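Putative acetamidase/formamidase (Yersinia enterocolitica subsp. palearctica serotype O:3, PDB 5UBU) probably hydrolyses carbon-nitrogen bonds, other than peptide bonds, in linear amides, and binds sodium ions. Local coordinates at residues G118-I123 and C231-E236; H162-K167 and H222-D227. All blocks are in the same frame, centred on the assembly; numbering follows the deposited sequence.

Interactions 1 and 2 lie side by side, with their centres about 11 Å apart. Interaction 2 is nested inside the chain loop that interaction 1 closes. Segments 222-227 and 231-236 both belong to the excursion between strands 214-222 and 236-237. They touch directly: V235 O is 3.0 Å from A223 N, probably a hydrogen bond, and V235 CG2 packs 3.5 Å from C224 SG. Each contact supplies a ligand to the same sodium, E236 from interaction 1 and H222 from interaction 2. D220 also binds it, and takes part in a second sodium site with N193 and D195. Both contacts also reach the second subunit.

Interaction 1. Residues G118-I123 and C231-E236; sequences GICAMI and CGTAVE. With NA (sodium ion), chain G.
E236 and I119 pair backbone to backbone as a single antiparallel bridge of the hydrogen-bonded kind. I119 N donates to E236 O at 2.7 Å, and E236 N returns a bond to I119 O. Beside the bridge, V235 CG1 lies against G118 CA at 3.7 Å. The bridge ties strand 117-122, an edge within this chain of a four-stranded antiparallel sheet, to the start of strand 236-237 at the sodium site. The E236 side chain leaves it with CB and CG passing close to the carbonyl oxygen of I119. It then bends at chi2 (-63°), and its carboxylate holds the sodium ion with both oxygens, OE1 and OE2 each at 2.2 Å. OE1 also accepts A234 N, which comes from above the carboxylate plane. Further along, T233 points toward strand 117-122. Its OG1 sits between its own backbone N and carbonyl carbon (chi1 70°) and takes the N-H of A121 at 2.8 Å, in a nearly straight bond (174°). C120 SG and C231 SG meet at 3.7 Å, as packed thiols and not as a disulfide. At the far end, a water accepts from I123 N and probably donates to C231 O. The second subunit covers T233 and C120: its S304 OG is hydrogen-bonded to T233 O, and its Q305 packs on C120. The bridge to I119 holds the E236 backbone, and A234 N and the sodium hold its carboxylate, so the strand contact helps position a metal ligand.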
loop_
_atom_site.group_PDB
_atom_site.type_symbol
_atom_site.label_atom_id
_atom_site.label_comp_id
_atom_site.label_asym_id
_atom_site.label_seq_id
_atom_site.Cartn_x
_atom_site.Cartn_y
_atom_site.Cartn_z
ATOM N N GLY B 118 -18.603 -5.125 -28.623
ATOM C CA GLY B 118 -17.965 -5.126 -27.318
ATOM C C GLY B 118 -18.116 -3.707 -26.795
ATOM O O GLY B 118 -18.449 -2.816 -27.550
ATOM N N ILE B 119 -17.857 -3.495 -25.509
ATOM C CA ILE B 119 -17.988 -2.170 -24.896
ATOM C C ILE B 119 -16.883 -1.855 -23.908
ATOM O O ILE B 119 -16.605 -2.648 -23.022
ATOM C CB ILE B 119 -19.308 -2.068 -24.101
ATOM C CG1 ILE B 119 -20.513 -2.274 -25.033
ATOM C CG2 ILE B 119 -19.452 -0.691 -23.456
ATOM C CD1 ILE B 119 -21.841 -2.459 -24.302
ATOM N N CYS B 120 -16.257 -0.699 -24.067
ATOM C CA CYS B 120 -15.251 -0.229 -23.127
ATOM C C CYS B 120 -15.852 1.047 -22.560
ATOM O O CYS B 120 -16.444 1.841 -23.300
ATOM C CB CYS B 120 -13.908 0.067 -23.782
ATOM S SG CYS B 120 -12.684 0.677 -22.576
ATOM N N ALA B 121 -15.710 1.249 -21.254
ATOM C CA ALA B 121 -16.283 2.424 -20.614
ATOM C C ALA B 121 -15.444 2.975 -19.486
ATOM O O ALA B 121 -14.716 2.240 -18.816
ATOM C CB ALA B 121 -17.676 2.086 -20.088
HETATM N N MSE B 122 -15.564 4.287 -19.302
HETATM C CA MSE B 122 -14.883 5.009 -18.246
HETATM C C MSE B 122 -15.991 5.373 -17.312
HETATM O O MSE B 122 -16.747 6.305 -17.554
HETATM C CB MSE B 122 -14.172 6.239 -18.767
HETATM C CG MSE B 122 -12.762 5.906 -19.232
HETATM SE SE MSE B 122 -12.051 7.475 -20.222
HETATM C CE MSE B 122 -11.744 8.679 -18.713
ATOM N N ILE B 123 -16.114 4.591 -16.250
ATOM C CA ILE B 123 -17.142 4.779 -15.242
ATOM C C ILE B 123 -16.645 5.770 -14.190
ATOM O O ILE B 123 -15.524 5.624 -13.694
ATOM C CB ILE B 123 -17.480 3.430 -14.587
ATOM C CG1 ILE B 123 -17.907 2.429 -15.680
ATOM C CG2 ILE B 123 -18.556 3.613 -13.519
ATOM C CD1 ILE B 123 -18.159 1.018 -15.201
ATOM N N CYS B 231 -8.240 1.459 -17.292
ATOM C CA CYS B 231 -9.357 2.436 -17.283
ATOM C C CYS B 231 -10.572 1.957 -16.487
ATOM O O CYS B 231 -11.523 2.723 -16.297
ATOM C CB CYS B 231 -9.789 2.835 -18.688
ATOM S SG CYS B 231 -10.838 1.651 -19.542
ATOM N N GLY B 232 -10.539 0.697 -16.032
ATOM C CA GLY B 232 -11.630 0.110 -15.255
ATOM C C GLY B 232 -12.315 -1.021 -15.990
ATOM O O GLY B 232 -12.817 -1.961 -15.358
ATOM N N THR B 233 -12.344 -0.933 -17.324
ATOM C CA THR B 233 -12.979 -1.961 -18.152
ATOM C C THR B 233 -12.133 -2.348 -19.357
ATOM O O THR B 233 -11.332 -1.567 -19.857
ATOM C CB THR B 233 -14.352 -1.488 -18.712
ATOM O OG1 THR B 233 -14.164 -0.470 -19.702
ATOM C CG2 THR B 233 -15.257 -0.960 -17.612
ATOM N N ALA B 234 -12.347 -3.570 -19.817
ATOM C CA ALA B 234 -11.687 -4.099 -20.992
ATOM C C ALA B 234 -12.738 -3.941 -22.089
ATOM O O ALA B 234 -13.566 -3.033 -22.006
ATOM C CB ALA B 234 -11.343 -5.558 -20.773
ATOM N N VAL B 235 -12.680 -4.768 -23.131
ATOM C CA VAL B 235 -13.712 -4.736 -24.169
ATOM C C VAL B 235 -14.703 -5.802 -23.702
ATOM O O VAL B 235 -14.527 -6.983 -23.964
ATOM C CB VAL B 235 -13.167 -4.997 -25.593
ATOM C CG1 VAL B 235 -14.311 -5.161 -26.586
ATOM C CG2 VAL B 235 -12.243 -3.858 -26.018
ATOM N N GLU B 236 -15.727 -5.350 -22.982
ATOM C CA GLU B 236 -16.755 -6.215 -22.415
ATOM C C GLU B 236 -17.728 -6.697 -23.488
ATOM O O GLU B 236 -18.243 -5.879 -24.270
ATOM C CB GLU B 236 -17.565 -5.423 -21.385
ATOM C CG GLU B 236 -16.758 -4.649 -20.348
ATOM C CD GLU B 236 -15.918 -5.524 -19.448
ATOM O OE1 GLU B 236 -14.967 -4.980 -18.837
ATOM O OE2 GLU B 236 -16.198 -6.739 -19.342
HETATM NA NA NA G . -15.020 -6.721 -17.428
HETATM O O HOH W 1 -14.176 2.930 -15.478
#

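Interaction 2. Residues H162-K167 and H222-D227; sequences HTLPYK and HACQGD. With NA (sodium ion), chain G.
Y166 lies beside A223, and its side chain can be followed outward from the backbone. CB leaves the backbone without pointing at the 222-227 loop. CG is anti to the backbone N (chi1 176°), and the CD1-CE1 side of the ring approaches A223. CD1 meets A223 CB at 4.1 Å and has A223 O nearby at 4.0 Å. CE1, the next ring atom, touches the same methyl, also at 4.1 Å. At the tip, OH is hydrogen-bonded to the backbone oxygen of M109, on strand 101-111, while the side chain also packs on F237. One residue on, K167 N reaches A223 O at 3.0 Å in a weak hydrogen bond (130°). Segment 162-167 carries strand 164-165, an edge strand, within this chain, of a four-stranded antiparallel sheet whose other edge is 117-122. The contact therefore joins this small sheet to the loop that follows strand 214-222. L164 adds a lighter apolar touch, CD1 to C224 SG at 4.2 Å. C306 of the second subunit packs on L164 as well. H222, next to A223, sends the end of its side chain away from segment 162-167. Its CG is anti to the carbonyl carbon, beside the backbone N (chi1 -64°). At the tip of the imidazole, NE2 binds the sodium at 2.3 Å.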
loop_
_atom_site.group_PDB
_atom_site.type_symbol
_atom_site.label_atom_id
_atom_site.label_comp_id
_atom_site.label_asym_id
_atom_site.label_seq_id
_atom_site.Cartn_x
_atom_site.Cartn_y
_atom_site.Cartn_z
ATOM N N HIS B 162 -6.415 1.837 -34.940
ATOM C CA HIS B 162 -6.082 0.576 -34.252
ATOM C C HIS B 162 -7.095 -0.548 -34.391
ATOM O O HIS B 162 -8.269 -0.383 -34.072
ATOM C CB HIS B 162 -5.856 0.826 -32.757
ATOM C CG HIS B 162 -4.774 1.815 -32.473
ATOM N ND1 HIS B 162 -5.034 3.120 -32.116
ATOM C CD2 HIS B 162 -3.428 1.701 -32.537
ATOM C CE1 HIS B 162 -3.893 3.760 -31.942
ATOM N NE2 HIS B 162 -2.903 2.923 -32.198
ATOM N N THR B 163 -6.606 -1.687 -34.884
ATOM C CA THR B 163 -7.397 -2.901 -35.030
ATOM C C THR B 163 -6.636 -3.879 -34.159
ATOM O O THR B 163 -5.487 -4.203 -34.449
ATOM C CB THR B 163 -7.475 -3.378 -36.489
ATOM O OG1 THR B 163 -8.133 -2.382 -37.273
ATOM C CG2 THR B 163 -8.280 -4.674 -36.584
ATOM N N LEU B 164 -7.259 -4.313 -33.071
ATOM C CA LEU B 164 -6.609 -5.217 -32.122
ATOM C C LEU B 164 -6.959 -6.679 -32.381
ATOM O O LEU B 164 -8.065 -6.975 -32.858
ATOM C CB LEU B 164 -7.039 -4.864 -30.704
ATOM C CG LEU B 164 -6.918 -3.399 -30.312
ATOM C CD1 LEU B 164 -7.434 -3.219 -28.890
ATOM C CD2 LEU B 164 -5.473 -2.927 -30.484
ATOM N N PRO B 165 -6.022 -7.602 -32.081
ATOM C CA PRO B 165 -6.361 -9.010 -32.264
ATOM C C PRO B 165 -7.391 -9.460 -31.230
ATOM O O PRO B 165 -7.453 -8.919 -30.127
ATOM C CB PRO B 165 -5.030 -9.740 -32.033
ATOM C CG PRO B 165 -3.978 -8.709 -32.206
ATOM C CD PRO B 165 -4.597 -7.419 -31.760
ATOM N N TYR B 166 -8.188 -10.449 -31.600
ATOM C CA TYR B 166 -9.204 -11.009 -30.722
ATOM C C TYR B 166 -8.544 -12.048 -29.814
ATOM O O TYR B 166 -8.221 -13.148 -30.249
ATOM C CB TYR B 166 -10.334 -11.620 -31.569
ATOM C CG TYR B 166 -11.427 -12.319 -30.797
ATOM C CD1 TYR B 166 -12.375 -11.590 -30.075
ATOM C CD2 TYR B 166 -11.556 -13.711 -30.836
ATOM C CE1 TYR B 166 -13.390 -12.234 -29.372
ATOM C CE2 TYR B 166 -12.565 -14.356 -30.142
ATOM C CZ TYR B 166 -13.474 -13.614 -29.411
ATOM O OH TYR B 166 -14.469 -14.252 -28.717
ATOM N N LYS B 167 -8.295 -11.654 -28.563
ATOM C CA LYS B 167 -7.693 -12.523 -27.546
ATOM C C LYS B 167 -8.680 -12.587 -26.388
ATOM O O LYS B 167 -8.496 -11.924 -25.372
ATOM C CB LYS B 167 -6.359 -11.946 -27.069
ATOM C CG LYS B 167 -5.271 -11.860 -28.134
ATOM C CD LYS B 167 -4.703 -13.220 -28.538
ATOM C CE LYS B 167 -3.854 -13.813 -27.420
ATOM N NZ LYS B 167 -2.706 -12.912 -27.058
ATOM N N HIS B 222 -14.129 -10.993 -21.940
ATOM C CA HIS B 222 -13.405 -9.856 -22.518
ATOM C C HIS B 222 -12.868 -10.240 -23.881
ATOM O O HIS B 222 -12.325 -11.321 -24.039
ATOM C CB HIS B 222 -12.200 -9.415 -21.683
ATOM C CG HIS B 222 -12.535 -8.899 -20.328
ATOM N ND1 HIS B 222 -11.704 -9.076 -19.249
ATOM C CD2 HIS B 222 -13.628 -8.252 -19.862
ATOM C CE1 HIS B 222 -12.246 -8.512 -18.184
ATOM N NE2 HIS B 222 -13.419 -8.014 -18.526
ATOM N N ALA B 223 -13.013 -9.352 -24.861
ATOM C CA ALA B 223 -12.499 -9.608 -26.214
ATOM C C ALA B 223 -10.988 -9.401 -26.247
ATOM O O ALA B 223 -10.308 -9.903 -27.132
ATOM C CB ALA B 223 -13.180 -8.700 -27.226
ATOM N N CYS B 224 -10.491 -8.639 -25.277
ATOM C CA CYS B 224 -9.068 -8.339 -25.124
ATOM C C CYS B 224 -8.909 -7.584 -23.817
ATOM O O CYS B 224 -9.904 -7.123 -23.269
ATOM C CB CYS B 224 -8.571 -7.481 -26.295
ATOM S SG CYS B 224 -9.578 -6.004 -26.597
ATOM N N GLN B 225 -7.682 -7.472 -23.307
ATOM C CA GLN B 225 -7.422 -6.723 -22.069
ATOM C C GLN B 225 -5.945 -6.463 -21.845
ATOM O O GLN B 225 -5.111 -7.350 -22.048
ATOM C CB GLN B 225 -7.963 -7.445 -20.827
ATOM C CG GLN B 225 -7.742 -6.692 -19.511
ATOM C CD GLN B 225 -8.056 -7.514 -18.291
ATOM O OE1 GLN B 225 -9.129 -8.099 -18.177
ATOM N NE2 GLN B 225 -7.126 -7.539 -17.359
ATOM N N GLY B 226 -5.644 -5.252 -21.374
ATOM C CA GLY B 226 -4.281 -4.876 -21.060
ATOM C C GLY B 226 -3.940 -5.285 -19.629
ATOM O O GLY B 226 -4.831 -5.586 -18.817
ATOM N N ASP B 227 -2.646 -5.317 -19.323
ATOM C CA ASP B 227 -2.188 -5.671 -17.991
ATOM C C ASP B 227 -2.615 -4.547 -17.055
ATOM O O ASP B 227 -2.216 -3.395 -17.230
ATOM C CB ASP B 227 -0.665 -5.853 -17.964
ATOM C CG ASP B 227 -0.185 -7.009 -18.839
ATOM O OD1 ASP B 227 -1.025 -7.802 -19.331
ATOM O OD2 ASP B 227 1.047 -7.136 -19.025
HETATM NA NA NA G . -15.020 -6.721 -17.428
#